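Local coordinates for 450aa long hypothetical fmu protein (Pyrococcus horikoshii, PDB 2YXL) that probably methylates cytosine at C5 in RNA, with S-adenosyl-L-methionine as methyl donor, at residues A338-S343 with K394-K399. Numbering follows the deposited sequence.
With SFG (sinefungin), chain B.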
ATOM      1  N   ALA A 338      11.565   6.692   3.416  1.00 31.70           N
ATOM      2  CA  ALA A 338      11.124   7.067   4.756  1.00 32.29           C
ATOM      3  C   ALA A 338       9.742   6.546   5.111  1.00 32.75           C
ATOM      4  O   ALA A 338       8.857   6.513   4.257  1.00 33.03           O
ATOM      5  CB  ALA A 338      11.170   8.582   4.911  1.00 32.18           C
ATOM      6  N   PRO A 339       9.553   6.133   6.380  1.00 33.22           N
ATOM      7  CA  PRO A 339       8.203   5.867   6.858  1.00 33.55           C
ATOM      8  C   PRO A 339       7.370   7.124   6.658  1.00 34.01           C
ATOM      9  O   PRO A 339       7.852   8.230   6.918  1.00 34.01           O
ATOM     10  CB  PRO A 339       8.404   5.581   8.355  1.00 33.41           C
ATOM     11  CG  PRO A 339       9.764   6.101   8.678  1.00 33.19           C
ATOM     12  CD  PRO A 339      10.556   5.899   7.433  1.00 33.19           C
ATOM     13  N   CYS A 340       6.147   6.961   6.167  1.00 34.64           N
ATOM     14  CA  CYS A 340       5.327   8.108   5.803  1.00 35.29           C
ATOM     15  C   CYS A 340       3.841   7.813   5.950  1.00 35.61           C
ATOM     16  O   CYS A 340       3.458   6.726   6.384  1.00 35.67           O
ATOM     17  CB  CYS A 340       5.657   8.562   4.376  1.00 35.42           C
ATOM     18  SG  CYS A 340       5.209   7.378   3.096  1.00 36.02           S
ATOM     19  N   THR A 341       3.016   8.793   5.585  1.00 36.15           N
ATOM     20  CA  THR A 341       1.558   8.679   5.669  1.00 36.63           C
ATOM     21  C   THR A 341       0.963   7.656   4.699  1.00 36.95           C
ATOM     22  O   THR A 341      -0.117   7.121   4.952  1.00 37.17           O
ATOM     23  CB  THR A 341       0.867  10.036   5.414  1.00 36.70           C
ATOM     24  OG1 THR A 341       1.346  10.603   4.185  1.00 36.38           O
ATOM     25  CG2 THR A 341       1.115  10.996   6.575  1.00 36.63           C
ATOM     26  N   SER A 342       1.666   7.405   3.595  1.00 37.23           N
ATOM     27  CA  SER A 342       1.215   6.495   2.526  1.00 37.56           C
ATOM     28  C   SER A 342       0.062   7.050   1.682  1.00 37.30           C
ATOM     29  O   SER A 342      -0.588   6.300   0.953  1.00 37.51           O
ATOM     30  CB  SER A 342       0.862   5.102   3.080  1.00 37.68           C
ATOM     31  OG  SER A 342       2.016   4.289   3.208  1.00 38.82           O
ATOM     32  N   SER A 343      -0.175   8.359   1.771  1.00 36.99           N
ATOM     33  CA  SER A 343      -1.298   9.012   1.082  1.00 36.62           C
ATOM     34  C   SER A 343      -1.306   8.784  -0.432  1.00 36.49           C
ATOM     35  O   SER A 343      -2.363   8.788  -1.063  1.00 36.60           O
ATOM     36  CB  SER A 343      -1.308  10.511   1.377  1.00 36.50           C
ATOM     37  OG  SER A 343      -0.070  11.101   1.018  1.00 36.78           O
ATOM     38  N   LYS A 394       3.200  17.884   0.700  1.00 35.59           N
ATOM     39  CA  LYS A 394       4.398  18.722   0.660  1.00 35.76           C
ATOM     40  C   LYS A 394       5.162  18.685   1.982  1.00 35.84           C
ATOM     41  O   LYS A 394       6.392  18.735   1.984  1.00 35.83           O
ATOM     42  CB  LYS A 394       4.041  20.168   0.299  1.00 35.78           C
ATOM     43  CG  LYS A 394       3.643  20.367  -1.158  1.00 35.91           C
ATOM     44  CD  LYS A 394       3.020  21.735  -1.378  1.00 36.15           C
ATOM     45  CE  LYS A 394       2.449  21.859  -2.782  1.00 36.47           C
ATOM     46  NZ  LYS A 394       1.677  23.123  -2.962  1.00 36.58           N
ATOM     47  N   GLU A 395       4.427  18.581   3.090  1.00 35.98           N
ATOM     48  CA  GLU A 395       5.007  18.528   4.441  1.00 36.18           C
ATOM     49  C   GLU A 395       6.027  17.409   4.640  1.00 36.00           C
ATOM     50  O   GLU A 395       6.994  17.573   5.384  1.00 36.11           O
ATOM     51  CB  GLU A 395       3.907  18.406   5.498  1.00 36.32           C
ATOM     52  CG  GLU A 395       3.414  19.737   6.065  1.00 37.63           C
ATOM     53  CD  GLU A 395       2.639  20.583   5.061  1.00 39.01           C
ATOM     54  OE1 GLU A 395       2.564  21.812   5.269  1.00 39.69           O
ATOM     55  OE2 GLU A 395       2.104  20.028   4.074  1.00 39.72           O
ATOM     56  N   GLU A 396       5.802  16.279   3.976  1.00 35.78           N
ATOM     57  CA  GLU A 396       6.684  15.125   4.083  1.00 35.52           C
ATOM     58  C   GLU A 396       7.762  15.133   3.008  1.00 35.33           C
ATOM     59  O   GLU A 396       8.739  14.386   3.088  1.00 35.09           O
ATOM     60  CB  GLU A 396       5.871  13.840   3.972  1.00 35.63           C
ATOM     61  CG  GLU A 396       5.073  13.502   5.209  1.00 36.03           C
ATOM     62  CD  GLU A 396       4.056  12.417   4.942  1.00 36.87           C
ATOM     63  OE1 GLU A 396       4.381  11.234   5.167  1.00 36.79           O
ATOM     64  OE2 GLU A 396       2.937  12.745   4.492  1.00 37.27           O
ATOM     65  N   ASN A 397       7.578  15.991   2.007  1.00 35.17           N
ATOM     66  CA  ASN A 397       8.394  15.970   0.804  1.00 35.00           C
ATOM     67  C   ASN A 397       9.229  17.234   0.586  1.00 35.01           C
ATOM     68  O   ASN A 397      10.339  17.340   1.116  1.00 34.94           O
ATOM     69  CB  ASN A 397       7.514  15.672  -0.414  1.00 34.98           C
ATOM     70  CG  ASN A 397       6.831  14.315  -0.328  1.00 34.83           C
ATOM     71  OD1 ASN A 397       5.706  14.148  -0.793  1.00 34.71           O
ATOM     72  ND2 ASN A 397       7.510  13.340   0.266  1.00 34.63           N
ATOM     73  N   GLU A 398       8.693  18.180  -0.187  1.00 34.96           N
ATOM     74  CA  GLU A 398       9.413  19.407  -0.554  1.00 34.89           C
ATOM     75  C   GLU A 398       9.814  20.248   0.659  1.00 34.79           C
ATOM     76  O   GLU A 398      10.886  20.858   0.671  1.00 34.79           O
ATOM     77  CB  GLU A 398       8.594  20.252  -1.538  1.00 34.90           C
ATOM     78  CG  GLU A 398       8.559  19.709  -2.971  1.00 34.94           C
ATOM     79  CD  GLU A 398       7.435  18.707  -3.222  1.00 35.03           C
ATOM     80  OE1 GLU A 398       7.214  18.348  -4.397  1.00 34.84           O
ATOM     81  OE2 GLU A 398       6.768  18.278  -2.257  1.00 34.82           O
ATOM     82  N   LYS A 399       8.949  20.265   1.669  1.00 34.72           N
ATOM     83  CA  LYS A 399       9.202  20.968   2.926  1.00 34.72           C
ATOM     84  C   LYS A 399      10.394  20.362   3.670  1.00 34.55           C
ATOM     85  O   LYS A 399      11.249  21.092   4.173  1.00 34.68           O
ATOM     86  CB  LYS A 399       7.947  20.937   3.803  1.00 34.80           C
ATOM     87  CG  LYS A 399       8.073  21.609   5.159  1.00 35.27           C
ATOM     88  CD  LYS A 399       6.856  21.281   6.006  1.00 36.29           C
ATOM     89  CE  LYS A 399       6.749  22.166   7.229  1.00 36.50           C
ATOM     90  NZ  LYS A 399       5.398  22.056   7.845  1.00 37.13           N
TER
HETATM   91  N   SFG B5748      11.811   0.644   1.864  1.00 75.25           N
HETATM   92  CA  SFG B5748      10.846  -0.424   2.184  1.00 75.30           C
HETATM   93  C   SFG B5748      10.588  -1.295   0.937  1.00 75.22           C
HETATM   94  O   SFG B5748      10.180  -2.460   1.126  1.00 75.22           O
HETATM   95  OXT SFG B5748      10.817  -0.785  -0.181  1.00 75.15           O
HETATM   96  CB  SFG B5748       9.539   0.184   2.730  1.00 75.33           C
HETATM   97  CG  SFG B5748       9.777   0.896   4.075  1.00 75.63           C
HETATM   98  CD  SFG B5748       8.483   1.442   4.701  1.00 76.08           C
HETATM   99  NE  SFG B5748       7.926   2.471   3.812  1.00 76.02           N
HETATM  100  C5' SFG B5748       8.729   2.104   6.075  1.00 77.17           C
HETATM  101  C4' SFG B5748       9.502   1.222   7.087  1.00 77.98           C
HETATM  102  O4' SFG B5748      10.198   2.138   7.965  1.00 78.53           O
HETATM  103  C3' SFG B5748       8.603   0.375   8.006  1.00 78.30           C
HETATM  104  O3' SFG B5748       8.942  -1.008   7.837  1.00 77.81           O
HETATM  105  C2' SFG B5748       8.949   0.851   9.425  1.00 78.74           C
HETATM  106  O2' SFG B5748       9.023  -0.250  10.340  1.00 78.56           O
HETATM  107  C1' SFG B5748      10.340   1.441   9.217  1.00 79.37           C
HETATM  108  N9  SFG B5748      10.764   2.426  10.254  1.00 79.66           N
HETATM  109  C8  SFG B5748      10.028   3.416  10.764  1.00 79.80           C
HETATM  110  N7  SFG B5748      10.747   4.098  11.656  1.00 79.87           N
HETATM  111  C5  SFG B5748      11.952   3.539  11.717  1.00 79.96           C
HETATM  112  C6  SFG B5748      13.104   3.807  12.453  1.00 79.83           C
HETATM  113  N6  SFG B5748      13.139   4.815  13.322  1.00 79.71           N
HETATM  114  N1  SFG B5748      14.187   3.029  12.273  1.00 79.73           N
HETATM  115  C2  SFG B5748      14.165   2.021  11.410  1.00 79.81           C
HETATM  116  N3  SFG B5748      13.082   1.741  10.695  1.00 79.86           N
HETATM  117  C4  SFG B5748      11.966   2.479  10.825  1.00 79.86           C
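Glu396 reaches across to Thr341 and grips it with both carboxylate oxygens. OE1 accepts the backbone N-H of Thr341, with N to OE1 at 2.8 Å and a fairly straight angle of 161° at the hydrogen. OE2 takes the hydroxyl proton of Thr341, OG1 to OE2 at 2.7 Å. Each oxygen uses its syn lone pair, so the carboxylate is held as a two-pronged acceptor by one residue. The reach comes from the Glu396 chain, extended beyond CG (chi2 167°), while OG1 of Thr341 sits between its backbone N and carbonyl carbon (chi1 52°), turned to the same carboxylate as its own N-H. This is the buried, close-fitting part, where Thr341 CG2 also lies against OE2 and Cys340 CB beside OE1. Ser391 OG adds a further hydrogen bond to OE2 and another to Thr341 OG1, while Leu356 and Phe393 pack on the threonine. An alanine in place of Glu396 would probably leave the Thr341 N-H and hydroxyl without their shared carboxylate and the loop freer to shift. The far side is looser: Lys399 NZ and Glu395 OE1, on partly exposed residues, form a long salt bridge of 3.8 Å that does not touch 338-343. At the other end of the loop, Pro339 CG packs 3.4 Å from C8 of the sinefungin adenine. The side chain of Cys340 lies about 4 Å from that of Cys390, the predicted nucleophile. The loop follows strand 331-337 of the Rossmann-like methyltransferase sheet, and Glu396 precedes helix 398-407. A buried carboxylate that accepts an N-H and the Thr341 hydroxyl and is also hydrogen-bonded to Ser391 OG is consistent with an anionic Glu396 that fixes the Pro-Cys-Thr loop between the cofactor pocket and the predicted catalytic cysteine.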